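Local coordinates for sterol regulatory element-binding protein cleavage-activating protein (Schizosaccharomyces pombe, PDB 4YHC) that escorts sre1 so that it can be processed at low sterol and low oxygen, the part here being its WD40 domain, at residues A[150-155]-A[161-166]; A[167-172]-A[199-204]; A[186-191]-A[247-252]; A[231-236]-A[280-285]. The protein carries 9 engineered substitutions. One frame throughout, in Å; residues are numbered along the deposited sequence.

How the contacts relate
The chain first closes contact 1, a tight hairpin between strands 148-156 and 161-170 with five residues between the two segments. Contact 2 opens next on the same strand 161-170 and spans 26 residues to reach strand 198-204 of the next propeller blade. Contact 3 starts at 186, before contact 2 has closed, so these two cross. It runs on to 247-252 in a third blade. Contact 4 opens at 231, inside the span of contact 3, and crosses it to end on 280-285 of a further sheet. Contacts 3 and 4 also touch, through the salt bridge from Arg188 NH1 to Asp234 OD2, 2.7 Å. Contact 1 holds one blade together. The other three join successive sheets.

Contact 1 (A[150-155]-A[161-166]); sequences QVFSLT and ADIALV
Leu165 lies obliquely across the ring of Phe152. Its CD2 sits over the middle of one ring face, 4.1 Å from the Phe152 centroid and 9° off the normal, a CH-pi contact. Leu165 CB reaches the ring's near side, 3.9 Å from Phe152 CE2. With CG anti to the carbonyl carbon (chi1 -68°), the Phe152 ring lies on the sheet face that carries Leu165. Ile163 stands on the same face of the sheet. Its CG1 is 3.9 Å from Phe152 CB, and its CD1 meets the ring at a slant. Leu154 shares that face too, and its CD1 comes 3.4 Å from Asp162 O. Ser153, Thr155, Asp162 and Ala164 point to the other face. Val151 and Val166 cross at about a right angle, with their CG2 atoms 3.7 Å apart.

Five backbone hydrogen bonds fix this order in an antiparallel beta hairpin. Phe152-Leu165 and Leu154-Ile163 are non-hydrogen-bonded pairs, with close CA atoms. Ser153-Ala164 and Thr155-Asp162 are hydrogen-bonded pairs. Ser153 N gives to Ala164 O at 2.7 Å, and Val166 N gives to Val151 O at 2.8 Å.

The hairpin forms the third and fourth strands of a four-stranded blade of the WD40 propeller. Strand 136-144 flanks 148-156 on its other side and shares backbone hydrogen bonds with it. Ile163 and Ala161 touch Leu109 of strand 106-112, in the preceding blade.

Contact 2 (A[167-172]-A[199-204]); sequences EKFQLS and TVYSKK
Leu171, which packs on Tyr201, receives at its backbone O a bond from Gln170 NE2 of 2.8 Å. The bond lies in the carbonyl plane, on a lone pair. It is bent, with an N-H...O angle of 135°. This is a contact between neighbouring blades of the WD40 beta-propeller. Segment 167-172 leaves the outermost strand of one blade, and 199-204 lies on the third strand of the next.

An offset stack carries the contact. The rings of Phe169 and Tyr201 are parallel to within 1°, with centroids 4.1 Å apart. Each ring covers one face of the other. The two side chains come from opposite sides and slide past each other, so the Tyr201 hydroxyl end overlaps the root of Phe169. Tyr201 OH lies 3.7 Å from Phe169 CB, while Phe169 CE2 reaches back to Tyr201 CD1, also at 3.7 Å. With CG anti to the carbonyl carbon (chi1 -85°), the Tyr201 ring lies flat against Phe169. Trp208 and Pro210 of strand 207-212 also touch Tyr201.

A serine in place of Tyr201 would probably leave one face of Phe169 without its stacking partner and open a gap beside Leu171. That leucine meets the tyrosine at the ring edge, in its plane, where Leu171 CD1 is 3.8 Å from Tyr201 CE2.

Contact 3 (A[186-191]-A[247-252]); sequences ANRIAS and IDLKND. Engineered in segment 186-191: Ser191 (natural residue Cys). With CIT (citric acid), chain D.
The guanidinium group of Arg188 is sandwiched between Leu249 O and Ala186 CB. Leu249 O lies 3.6 Å above one face, offset toward the rim. Ala186 CB, from the arginine's own segment, lies 3.9 Å above the opposite face. A citrate, probably from the crystallisation liquor, occupies the edge, in the guanidinium plane.

The site joins two neighbouring blades of the WD40 beta-propeller. Arg188 comes from strand 187-193. The other segment begins at the end of strand 243-248 and runs into a turn. The arginine chain is extended from CG to NE and reaches across from one blade to the next. Along the way it slides past Leu249, whose CB lies 3.8 Å from Arg188 NE.

One carboxylate of the citrate is gripped by two nitrogens. Arg188 NH2 bonds CIT O3 at 2.7 Å with an angle of 165°, and Arg188 NH1 bonds CIT O4 at 3.0 Å. NH1 also makes a salt bridge to Asp234, so the arginine joins a buried acid to the bound anion. These bonds would probably fix the rotation of the guanidinium group.

The turn is shaped by Asp248. Its OD1 accepts from Lys250 N at 2.8 Å, an Asx turn, and the donor meets the carboxylate from above its plane. Gln320 and Asn316 also bond this carboxylate. The Lys250 ammonium group turns away to Trp318 O and makes a cation-pi contact with Trp318. The backbone of Lys250 stays with the ligand: citrate O7 donates to Lys250 O at 2.8 Å.

Contact 4 (A[231-236]-A[280-285]); sequences AMADIL and GQFRVS
Ala233 sits squarely over the Phe282 ring. Its CB is 3.6 Å from the Phe282 centroid and only 6° off the normal, a CH-pi contact. Ala233 CA lies over the same face, 3.7 Å from Phe282 CD2. Met232 comes in at the end of the ring and crosses the phenylalanine at about a right angle. Its CG is 3.5 Å from Phe282 CE2, at a slant to the ring. Its sulfur lies in the ring plane at the edge, with SD 5.0 Å from the Phe282 centroid, a Met-aromatic contact. With CG between the backbone N and the carbonyl carbon (chi1 48°) and a bend at chi3, the sulfur comes to this edge.

The next shell sets these groups in place. Residues 231-233 make a short 3-10 turn, closed by a bond from Asp234 N to Ala231 O of 3.0 Å. Asp234 and Ile235 then face one residue, Ile230, of the neighbouring strand 226-230 in a G1 beta bulge. Asn316 bonds Ala233 O and also pairs with the backbone of Phe282, so it ties the two sides together. Farther out, on the other side of the strand from the ring, Arg283 grips Gln281 OE1 with NE at 2.7 Å and NH2 at 3.0 Å. Arg283 also forms salt bridges with Asp329 and Asp331.

An alanine at Phe282 would probably open a gap over Ala233 and leave the Met232 sulfur without its aromatic mate. Across the two segments the chemistry is apolar. The hairpin turn of one blade of the WD40 propeller meets strand 281-292 of the next sheet through CH-pi, Met-aromatic and apolar contacts, with the polar bonds lying around them.

Contact 1 (A[150-155]-A[161-166])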
loop_
_atom_site.group_PDB
_atom_site.type_symbol
_atom_site.label_atom_id
_atom_site.label_comp_id
_atom_site.label_asym_id
_atom_site.label_seq_id
_atom_site.Cartn_x
_atom_site.Cartn_y
_atom_site.Cartn_z
ATOM N N GLN A 150 -18.899 8.804 4.663
ATOM C CA GLN A 150 -19.162 9.152 6.055
ATOM C C GLN A 150 -17.884 9.395 6.813
ATOM O O GLN A 150 -16.879 8.641 6.699
ATOM C CB GLN A 150 -19.949 8.050 6.757
ATOM C CG GLN A 150 -21.190 7.618 5.998
ATOM C CD GLN A 150 -21.940 6.503 6.658
ATOM O OE1 GLN A 150 -22.074 6.473 7.867
ATOM N NE2 GLN A 150 -22.462 5.579 5.857
ATOM N N VAL A 151 -17.894 10.439 7.625
ATOM C CA VAL A 151 -16.737 10.690 8.487
ATOM C C VAL A 151 -17.079 10.813 9.942
ATOM O O VAL A 151 -17.973 11.551 10.326
ATOM C CB VAL A 151 -15.789 11.801 7.982
ATOM C CG1 VAL A 151 -16.273 12.442 6.697
ATOM C CG2 VAL A 151 -15.379 12.760 9.063
ATOM N N PHE A 152 -16.395 9.968 10.715
ATOM C CA PHE A 152 -16.643 9.780 12.112
ATOM C C PHE A 152 -15.518 10.393 12.876
ATOM O O PHE A 152 -14.366 10.308 12.492
ATOM C CB PHE A 152 -16.704 8.336 12.463
ATOM C CG PHE A 152 -17.889 7.605 11.895
ATOM C CD1 PHE A 152 -17.819 6.979 10.685
ATOM C CD2 PHE A 152 -19.052 7.446 12.648
ATOM C CE1 PHE A 152 -18.890 6.272 10.170
ATOM C CE2 PHE A 152 -20.110 6.714 12.161
ATOM C CZ PHE A 152 -20.039 6.122 10.924
ATOM N N SER A 153 -15.855 11.070 13.959
ATOM C CA SER A 153 -14.822 11.552 14.876
ATOM C C SER A 153 -14.698 10.509 15.960
ATOM O O SER A 153 -15.699 10.084 16.566
ATOM C CB SER A 153 -15.188 12.906 15.504
ATOM O OG SER A 153 -14.180 13.257 16.423
ATOM N N LEU A 154 -13.462 10.070 16.150
ATOM C CA LEU A 154 -13.150 8.995 17.066
ATOM C C LEU A 154 -12.165 9.531 18.062
ATOM O O LEU A 154 -11.085 9.970 17.675
ATOM C CB LEU A 154 -12.553 7.815 16.278
ATOM C CG LEU A 154 -12.030 6.628 17.049
ATOM C CD1 LEU A 154 -13.104 5.980 17.933
ATOM C CD2 LEU A 154 -11.461 5.628 16.052
ATOM N N THR A 155 -12.521 9.488 19.337
ATOM C CA THR A 155 -11.565 9.829 20.385
ATOM C C THR A 155 -11.209 8.607 21.183
ATOM O O THR A 155 -12.076 7.852 21.613
ATOM C CB THR A 155 -12.076 10.919 21.358
ATOM O OG1 THR A 155 -12.349 12.105 20.627
ATOM C CG2 THR A 155 -10.991 11.276 22.350
ATOM N N ALA A 161 -13.193 4.708 24.422
ATOM C CA ALA A 161 -13.325 5.583 23.274
ATOM C C ALA A 161 -14.768 6.032 23.067
ATOM O O ALA A 161 -15.681 5.444 23.619
ATOM C CB ALA A 161 -12.798 4.874 22.042
ATOM N N ASP A 162 -14.934 7.081 22.268
ATOM C CA ASP A 162 -16.222 7.614 21.841
ATOM C C ASP A 162 -16.131 7.843 20.355
ATOM O O ASP A 162 -15.013 8.105 19.822
ATOM C CB ASP A 162 -16.521 8.954 22.505
ATOM C CG ASP A 162 -16.897 8.809 23.962
ATOM O OD1 ASP A 162 -17.900 8.122 24.234
ATOM O OD2 ASP A 162 -16.192 9.372 24.837
ATOM N N ILE A 163 -17.283 7.769 19.698
ATOM C CA ILE A 163 -17.370 8.027 18.302
ATOM C C ILE A 163 -18.617 8.863 17.937
ATOM O O ILE A 163 -19.575 8.816 18.617
ATOM C CB ILE A 163 -17.293 6.686 17.537
ATOM C CG1 ILE A 163 -16.876 6.935 16.108
ATOM C CG2 ILE A 163 -18.616 5.893 17.564
ATOM C CD1 ILE A 163 -16.640 5.620 15.367
ATOM N N ALA A 164 -18.559 9.667 16.886
ATOM C CA ALA A 164 -19.724 10.419 16.384
ATOM C C ALA A 164 -19.597 10.617 14.892
ATOM O O ALA A 164 -18.526 10.993 14.443
ATOM C CB ALA A 164 -19.786 11.794 17.045
ATOM N N LEU A 165 -20.676 10.340 14.154
ATOM C CA LEU A 165 -20.812 10.683 12.732
ATOM C C LEU A 165 -20.830 12.166 12.609
ATOM O O LEU A 165 -21.710 12.792 13.143
ATOM C CB LEU A 165 -22.121 10.108 12.207
ATOM C CG LEU A 165 -22.383 10.006 10.688
ATOM C CD1 LEU A 165 -23.373 11.035 10.169
ATOM C CD2 LEU A 165 -21.109 10.032 9.848
ATOM N N VAL A 166 -19.817 12.766 12.008
ATOM C CA VAL A 166 -19.748 14.222 11.977
ATOM C C VAL A 166 -20.079 14.764 10.584
ATOM O O VAL A 166 -20.635 15.823 10.472
ATOM C CB VAL A 166 -18.411 14.820 12.498
ATOM C CG1 VAL A 166 -18.344 14.811 14.014
ATOM C CG2 VAL A 166 -17.210 14.130 11.928
#

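Contact 2 (A[167-172]-A[199-204])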
loop_
_atom_site.group_PDB
_atom_site.type_symbol
_atom_site.label_atom_id
_atom_site.label_comp_id
_atom_site.label_asym_id
_atom_site.label_seq_id
_atom_site.Cartn_x
_atom_site.Cartn_y
_atom_site.Cartn_z
ATOM N N GLU A 167 -19.764 14.041 9.515
ATOM C CA GLU A 167 -20.001 14.557 8.175
ATOM C C GLU A 167 -20.499 13.433 7.356
ATOM O O GLU A 167 -20.235 12.267 7.673
ATOM C CB GLU A 167 -18.729 15.038 7.553
ATOM C CG GLU A 167 -18.134 16.266 8.165
ATOM C CD GLU A 167 -18.816 17.541 7.723
ATOM O OE1 GLU A 167 -19.912 17.502 7.122
ATOM O OE2 GLU A 167 -18.236 18.588 7.998
ATOM N N LYS A 168 -21.220 13.774 6.296
ATOM C CA LYS A 168 -21.681 12.795 5.351
ATOM C C LYS A 168 -21.744 13.428 4.003
ATOM O O LYS A 168 -22.287 14.500 3.880
ATOM C CB LYS A 168 -23.049 12.350 5.736
ATOM C CG LYS A 168 -23.559 11.207 4.896
ATOM C CD LYS A 168 -24.611 10.451 5.675
ATOM C CE LYS A 168 -24.989 9.153 4.993
ATOM N NZ LYS A 168 -26.015 8.481 5.843
ATOM N N PHE A 169 -21.203 12.795 2.980
ATOM C CA PHE A 169 -21.242 13.399 1.661
ATOM C C PHE A 169 -21.785 12.388 0.698
ATOM O O PHE A 169 -21.761 11.182 0.946
ATOM C CB PHE A 169 -19.866 13.813 1.185
ATOM C CG PHE A 169 -19.041 14.572 2.202
ATOM C CD1 PHE A 169 -19.529 15.703 2.825
ATOM C CD2 PHE A 169 -17.730 14.178 2.482
ATOM C CE1 PHE A 169 -18.750 16.392 3.751
ATOM C CE2 PHE A 169 -16.949 14.880 3.399
ATOM C CZ PHE A 169 -17.467 15.992 4.025
ATOM N N GLN A 170 -22.252 12.882 -0.436
ATOM C CA GLN A 170 -22.792 12.036 -1.447
ATOM C C GLN A 170 -22.232 12.517 -2.769
ATOM O O GLN A 170 -22.300 13.690 -3.100
ATOM C CB GLN A 170 -24.319 12.119 -1.445
ATOM C CG GLN A 170 -24.950 11.329 -2.593
ATOM C CD GLN A 170 -24.614 9.848 -2.504
ATOM O OE1 GLN A 170 -24.583 9.282 -1.406
ATOM N NE2 GLN A 170 -24.348 9.214 -3.645
ATOM N N LEU A 171 -21.673 11.590 -3.520
ATOM C CA LEU A 171 -21.168 11.883 -4.831
ATOM C C LEU A 171 -22.256 11.541 -5.855
ATOM O O LEU A 171 -23.066 10.661 -5.636
ATOM C CB LEU A 171 -19.902 11.055 -5.101
ATOM C CG LEU A 171 -18.568 11.725 -4.777
ATOM C CD1 LEU A 171 -18.507 12.390 -3.411
ATOM C CD2 LEU A 171 -17.450 10.706 -4.920
ATOM N N SER A 172 -22.174 12.185 -7.002
ATOM C CA SER A 172 -23.137 12.049 -8.078
ATOM C C SER A 172 -22.935 10.802 -8.910
ATOM O O SER A 172 -23.730 10.546 -9.807
ATOM C CB SER A 172 -22.981 13.239 -9.022
ATOM O OG SER A 172 -22.936 14.442 -8.270
ATOM N N THR A 199 -12.879 13.593 -7.492
ATOM C CA THR A 199 -13.297 14.570 -6.517
ATOM C C THR A 199 -12.411 14.428 -5.272
ATOM O O THR A 199 -12.254 13.333 -4.704
ATOM C CB THR A 199 -14.771 14.369 -6.089
ATOM O OG1 THR A 199 -15.616 14.579 -7.201
ATOM C CG2 THR A 199 -15.171 15.368 -5.002
ATOM N N VAL A 200 -11.875 15.531 -4.831
ATOM C CA VAL A 200 -11.085 15.555 -3.648
ATOM C C VAL A 200 -11.826 16.388 -2.587
ATOM O O VAL A 200 -11.979 17.584 -2.745
ATOM C CB VAL A 200 -9.729 16.165 -3.872
ATOM C CG1 VAL A 200 -8.932 16.089 -2.578
ATOM C CG2 VAL A 200 -8.960 15.506 -5.006
ATOM N N TYR A 201 -12.203 15.756 -1.489
ATOM C CA TYR A 201 -12.641 16.500 -0.274
ATOM C C TYR A 201 -11.475 16.789 0.666
ATOM O O TYR A 201 -10.812 15.856 1.157
ATOM C CB TYR A 201 -13.659 15.704 0.516
ATOM C CG TYR A 201 -15.057 15.872 0.023
ATOM C CD1 TYR A 201 -15.854 16.903 0.505
ATOM C CD2 TYR A 201 -15.586 14.991 -0.891
ATOM C CE1 TYR A 201 -17.119 17.067 0.053
ATOM C CE2 TYR A 201 -16.846 15.148 -1.358
ATOM C CZ TYR A 201 -17.604 16.182 -0.887
ATOM O OH TYR A 201 -18.863 16.300 -1.325
ATOM N N SER A 202 -11.214 18.062 0.904
ATOM C CA SER A 202 -10.117 18.498 1.775
ATOM C C SER A 202 -10.594 19.283 2.983
ATOM O O SER A 202 -11.495 20.131 2.880
ATOM C CB SER A 202 -9.149 19.350 1.024
ATOM O OG SER A 202 -8.689 18.632 -0.089
ATOM N N LYS A 203 -9.932 19.020 4.106
ATOM C CA LYS A 203 -10.262 19.619 5.371
ATOM C C LYS A 203 -9.382 20.830 5.614
ATOM O O LYS A 203 -8.161 20.712 5.736
ATOM C CB LYS A 203 -10.056 18.604 6.492
ATOM C CG LYS A 203 -11.032 18.755 7.656
ATOM C CD LYS A 203 -10.436 18.381 8.991
ATOM C CE LYS A 203 -11.503 17.921 9.978
ATOM N NZ LYS A 203 -12.775 18.698 9.978
ATOM N N LYS A 204 -9.992 22.004 5.688
ATOM C CA LYS A 204 -9.289 23.171 6.250
ATOM C C LYS A 204 -10.005 23.677 7.500
ATOM O O LYS A 204 -11.191 24.055 7.458
ATOM C CB LYS A 204 -9.077 24.292 5.215
ATOM C CG LYS A 204 -7.697 24.274 4.541
ATOM C CD LYS A 204 -6.557 24.522 5.529
ATOM C CE LYS A 204 -5.197 24.150 4.964
ATOM N NZ LYS A 204 -4.402 25.329 4.520
#

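Contact 3 (A[186-191]-A[247-252])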
loop_
_atom_site.group_PDB
_atom_site.type_symbol
_atom_site.label_atom_id
_atom_site.label_comp_id
_atom_site.label_asym_id
_atom_site.label_seq_id
_atom_site.Cartn_x
_atom_site.Cartn_y
_atom_site.Cartn_z
ATOM N N ALA A 186 -3.144 19.273 4.705
ATOM C CA ALA A 186 -4.544 18.912 5.001
ATOM C C ALA A 186 -4.797 17.416 4.942
ATOM O O ALA A 186 -4.002 16.656 4.350
ATOM C CB ALA A 186 -5.466 19.612 4.041
ATOM N N ASN A 187 -5.870 16.975 5.602
ATOM C CA ASN A 187 -6.434 15.663 5.368
ATOM C C ASN A 187 -7.308 15.711 4.159
ATOM O O ASN A 187 -8.074 16.624 4.008
ATOM C CB ASN A 187 -7.226 15.202 6.560
ATOM C CG ASN A 187 -6.343 14.896 7.743
ATOM O OD1 ASN A 187 -5.121 14.729 7.593
ATOM N ND2 ASN A 187 -6.976 14.666 8.909
ATOM N N ARG A 188 -7.128 14.758 3.256
ATOM C CA ARG A 188 -7.853 14.750 1.995
ATOM C C ARG A 188 -8.374 13.382 1.693
ATOM O O ARG A 188 -7.764 12.391 2.067
ATOM C CB ARG A 188 -6.941 15.188 0.883
ATOM C CG ARG A 188 -6.226 16.483 1.075
ATOM C CD ARG A 188 -5.578 16.933 -0.231
ATOM N NE ARG A 188 -4.437 17.847 -0.044
ATOM C CZ ARG A 188 -4.522 19.183 0.107
ATOM N NH1 ARG A 188 -3.440 19.923 0.310
ATOM N NH2 ARG A 188 -5.683 19.775 0.113
ATOM N N ILE A 189 -9.563 13.309 1.101
ATOM C CA ILE A 189 -10.099 12.056 0.578
ATOM C C ILE A 189 -10.382 12.236 -0.893
ATOM O O ILE A 189 -11.170 13.142 -1.280
ATOM C CB ILE A 189 -11.420 11.681 1.256
ATOM C CG1 ILE A 189 -11.260 11.680 2.761
ATOM C CG2 ILE A 189 -11.902 10.337 0.781
ATOM C CD1 ILE A 189 -10.452 10.508 3.289
ATOM N N ALA A 190 -9.810 11.362 -1.714
ATOM C CA ALA A 190 -9.902 11.502 -3.180
ATOM C C ALA A 190 -10.641 10.299 -3.714
ATOM O O ALA A 190 -10.348 9.179 -3.290
ATOM C CB ALA A 190 -8.509 11.577 -3.795
ATOM N N SER A 191 -11.581 10.529 -4.652
ATOM C CA SER A 191 -12.418 9.475 -5.201
ATOM C C SER A 191 -12.520 9.553 -6.728
ATOM O O SER A 191 -12.782 10.572 -7.307
ATOM C CB SER A 191 -13.817 9.509 -4.560
ATOM O OG SER A 191 -13.743 9.651 -3.147
ATOM N N ILE A 247 -0.147 15.328 -10.003
ATOM C CA ILE A 247 -0.790 16.563 -9.656
ATOM C C ILE A 247 -0.420 17.005 -8.219
ATOM O O ILE A 247 -0.418 16.191 -7.288
ATOM C CB ILE A 247 -2.265 16.352 -9.752
ATOM C CG1 ILE A 247 -2.669 15.984 -11.190
ATOM C CG2 ILE A 247 -3.022 17.525 -9.203
ATOM C CD1 ILE A 247 -4.081 15.515 -11.314
ATOM N N ASP A 248 -0.037 18.267 -8.073
ATOM C CA ASP A 248 0.220 18.912 -6.753
ATOM C C ASP A 248 -1.094 19.329 -6.146
ATOM O O ASP A 248 -1.806 20.227 -6.635
ATOM C CB ASP A 248 1.137 20.109 -6.925
ATOM C CG ASP A 248 1.265 20.979 -5.632
ATOM O OD1 ASP A 248 0.898 20.562 -4.460
ATOM O OD2 ASP A 248 1.782 22.117 -5.844
ATOM N N LEU A 249 -1.468 18.693 -5.068
ATOM C CA LEU A 249 -2.782 18.989 -4.508
ATOM C C LEU A 249 -2.753 20.256 -3.615
ATOM O O LEU A 249 -3.772 20.750 -3.222
ATOM C CB LEU A 249 -3.214 17.795 -3.658
ATOM C CG LEU A 249 -4.008 16.588 -4.102
ATOM C CD1 LEU A 249 -4.429 16.568 -5.541
ATOM C CD2 LEU A 249 -3.416 15.292 -3.624
ATOM N N LYS A 250 -1.571 20.687 -3.201
ATOM C CA LYS A 250 -1.484 21.861 -2.314
ATOM C C LYS A 250 -1.777 23.124 -3.122
ATOM O O LYS A 250 -2.736 23.861 -2.842
ATOM C CB LYS A 250 -0.126 21.926 -1.684
ATOM C CG LYS A 250 0.102 23.151 -0.785
ATOM C CD LYS A 250 1.548 23.180 -0.307
ATOM C CE LYS A 250 1.774 24.311 0.684
ATOM N NZ LYS A 250 1.538 25.634 0.013
ATOM N N ASN A 251 -0.990 23.319 -4.171
ATOM C CA ASN A 251 -1.152 24.487 -5.059
ATOM C C ASN A 251 -1.997 24.208 -6.326
ATOM O O ASN A 251 -2.067 25.030 -7.177
ATOM C CB ASN A 251 0.246 24.966 -5.445
ATOM C CG ASN A 251 1.104 25.256 -4.230
ATOM O OD1 ASN A 251 0.677 25.996 -3.365
ATOM N ND2 ASN A 251 2.291 24.640 -4.129
ATOM N N ASP A 252 -2.695 23.072 -6.373
ATOM C CA ASP A 252 -3.510 22.616 -7.540
ATOM C C ASP A 252 -2.831 22.887 -8.899
ATOM O O ASP A 252 -3.185 23.830 -9.605
ATOM C CB ASP A 252 -4.946 23.184 -7.521
ATOM C CG ASP A 252 -5.983 22.192 -8.109
ATOM O OD1 ASP A 252 -5.580 21.129 -8.619
ATOM O OD2 ASP A 252 -7.207 22.461 -8.067
HETATM C C1 CIT D . -4.118 27.588 -0.992
HETATM O O1 CIT D . -4.475 28.745 -1.159
HETATM O O2 CIT D . -3.437 26.941 -1.858
HETATM C C2 CIT D . -4.587 26.928 0.297
HETATM C C3 CIT D . -4.801 25.474 -0.104
HETATM O O7 CIT D . -3.496 25.074 -0.488
HETATM C C4 CIT D . -5.262 24.568 1.007
HETATM C C5 CIT D . -5.131 23.150 0.511
HETATM O O3 CIT D . -6.029 22.361 0.810
HETATM O O4 CIT D . -4.127 22.831 -0.151
HETATM C C6 CIT D . -5.800 25.397 -1.241
HETATM O O5 CIT D . -6.984 25.646 -0.980
HETATM O O6 CIT D . -5.451 25.163 -2.398
#

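Contact 4 (A[231-236]-A[280-285])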
loop_
_atom_site.group_PDB
_atom_site.type_symbol
_atom_site.label_atom_id
_atom_site.label_comp_id
_atom_site.label_asym_id
_atom_site.label_seq_id
_atom_site.Cartn_x
_atom_site.Cartn_y
_atom_site.Cartn_z
ATOM N N ALA A 231 1.211 10.773 0.134
ATOM C CA ALA A 231 0.568 11.691 1.016
ATOM C C ALA A 231 1.569 12.757 1.511
ATOM O O ALA A 231 1.261 13.964 1.503
ATOM C CB ALA A 231 -0.075 10.924 2.186
ATOM N N MET A 232 2.763 12.354 1.839
ATOM C CA MET A 232 3.699 13.356 2.414
ATOM C C MET A 232 4.184 14.423 1.411
ATOM O O MET A 232 4.716 15.445 1.843
ATOM C CB MET A 232 4.957 12.686 3.023
ATOM C CG MET A 232 5.633 11.670 2.145
ATOM S SD MET A 232 7.121 10.913 2.911
ATOM C CE MET A 232 6.718 11.033 4.658
ATOM N N ALA A 233 4.061 14.133 0.102
ATOM C CA ALA A 233 4.434 15.050 -0.971
ATOM C C ALA A 233 3.232 15.879 -1.390
ATOM O O ALA A 233 3.365 16.790 -2.180
ATOM C CB ALA A 233 5.012 14.236 -2.164
ATOM N N ASP A 234 2.037 15.516 -0.912
ATOM C CA ASP A 234 0.748 16.103 -1.300
ATOM C C ASP A 234 0.543 15.959 -2.879
ATOM O O ASP A 234 0.207 16.894 -3.587
ATOM C CB ASP A 234 0.610 17.550 -0.850
ATOM C CG ASP A 234 -0.784 17.898 -0.432
ATOM O OD1 ASP A 234 -1.704 17.080 -0.609
ATOM O OD2 ASP A 234 -0.947 18.972 0.185
ATOM N N ILE A 235 0.734 14.754 -3.349
ATOM C CA ILE A 235 0.662 14.453 -4.755
ATOM C C ILE A 235 -0.347 13.348 -4.979
ATOM O O ILE A 235 -0.362 12.380 -4.207
ATOM C CB ILE A 235 1.995 13.939 -5.267
ATOM C CG1 ILE A 235 2.936 15.137 -5.409
ATOM C CG2 ILE A 235 1.847 13.319 -6.656
ATOM C CD1 ILE A 235 4.340 14.714 -5.642
ATOM N N LEU A 236 -1.134 13.504 -6.036
ATOM C CA LEU A 236 -1.997 12.470 -6.551
ATOM C C LEU A 236 -1.615 12.112 -7.971
ATOM O O LEU A 236 -1.364 13.042 -8.810
ATOM C CB LEU A 236 -3.425 12.987 -6.556
ATOM C CG LEU A 236 -4.473 11.982 -7.017
ATOM C CD1 LEU A 236 -5.710 11.995 -6.184
ATOM C CD2 LEU A 236 -4.890 12.245 -8.461
ATOM N N GLY A 280 11.898 23.513 0.983
ATOM C CA GLY A 280 10.598 23.615 0.314
ATOM C C GLY A 280 10.376 22.614 -0.813
ATOM O O GLY A 280 9.314 22.548 -1.365
ATOM N N GLN A 281 11.338 21.748 -1.023
ATOM C CA GLN A 281 11.333 20.757 -2.120
ATOM C C GLN A 281 11.195 19.342 -1.610
ATOM O O GLN A 281 12.043 18.872 -0.829
ATOM C CB GLN A 281 12.682 20.771 -2.860
ATOM C CG GLN A 281 12.964 22.089 -3.534
ATOM C CD GLN A 281 14.261 22.131 -4.260
ATOM O OE1 GLN A 281 15.124 21.250 -4.147
ATOM N NE2 GLN A 281 14.438 23.198 -4.984
ATOM N N PHE A 282 10.179 18.637 -2.085
ATOM C CA PHE A 282 10.093 17.213 -1.842
ATOM C C PHE A 282 10.954 16.496 -2.863
ATOM O O PHE A 282 10.649 16.460 -4.096
ATOM C CB PHE A 282 8.665 16.764 -1.822
ATOM C CG PHE A 282 8.489 15.360 -1.296
ATOM C CD1 PHE A 282 8.768 14.290 -2.076
ATOM C CD2 PHE A 282 8.006 15.154 -0.018
ATOM C CE1 PHE A 282 8.663 12.997 -1.579
ATOM C CE2 PHE A 282 7.891 13.863 0.512
ATOM C CZ PHE A 282 8.252 12.793 -0.278
ATOM N N ARG A 283 12.043 15.921 -2.400
ATOM C CA ARG A 283 13.012 15.302 -3.303
ATOM C C ARG A 283 13.024 13.792 -3.150
ATOM O O ARG A 283 12.804 13.295 -2.043
ATOM C CB ARG A 283 14.408 15.817 -3.091
ATOM C CG ARG A 283 14.596 17.332 -3.214
ATOM C CD ARG A 283 16.037 17.650 -2.834
ATOM N NE ARG A 283 16.325 19.090 -2.949
ATOM C CZ ARG A 283 17.446 19.667 -2.455
ATOM N NH1 ARG A 283 18.413 18.936 -1.914
ATOM N NH2 ARG A 283 17.640 20.960 -2.620
ATOM N N VAL A 284 13.175 13.093 -4.281
ATOM C CA VAL A 284 13.331 11.643 -4.339
ATOM C C VAL A 284 14.439 11.250 -5.257
ATOM O O VAL A 284 14.797 12.005 -6.176
ATOM C CB VAL A 284 11.998 10.940 -4.797
ATOM C CG1 VAL A 284 10.880 11.364 -3.885
ATOM C CG2 VAL A 284 11.673 11.249 -6.269
ATOM N N SER A 285 15.030 10.086 -5.028
ATOM C CA SER A 285 16.082 9.627 -5.898
ATOM C C SER A 285 15.517 8.891 -7.133
ATOM O O SER A 285 16.240 8.761 -8.118
ATOM C CB SER A 285 17.007 8.631 -5.191
ATOM O OG SER A 285 17.686 9.232 -4.102
#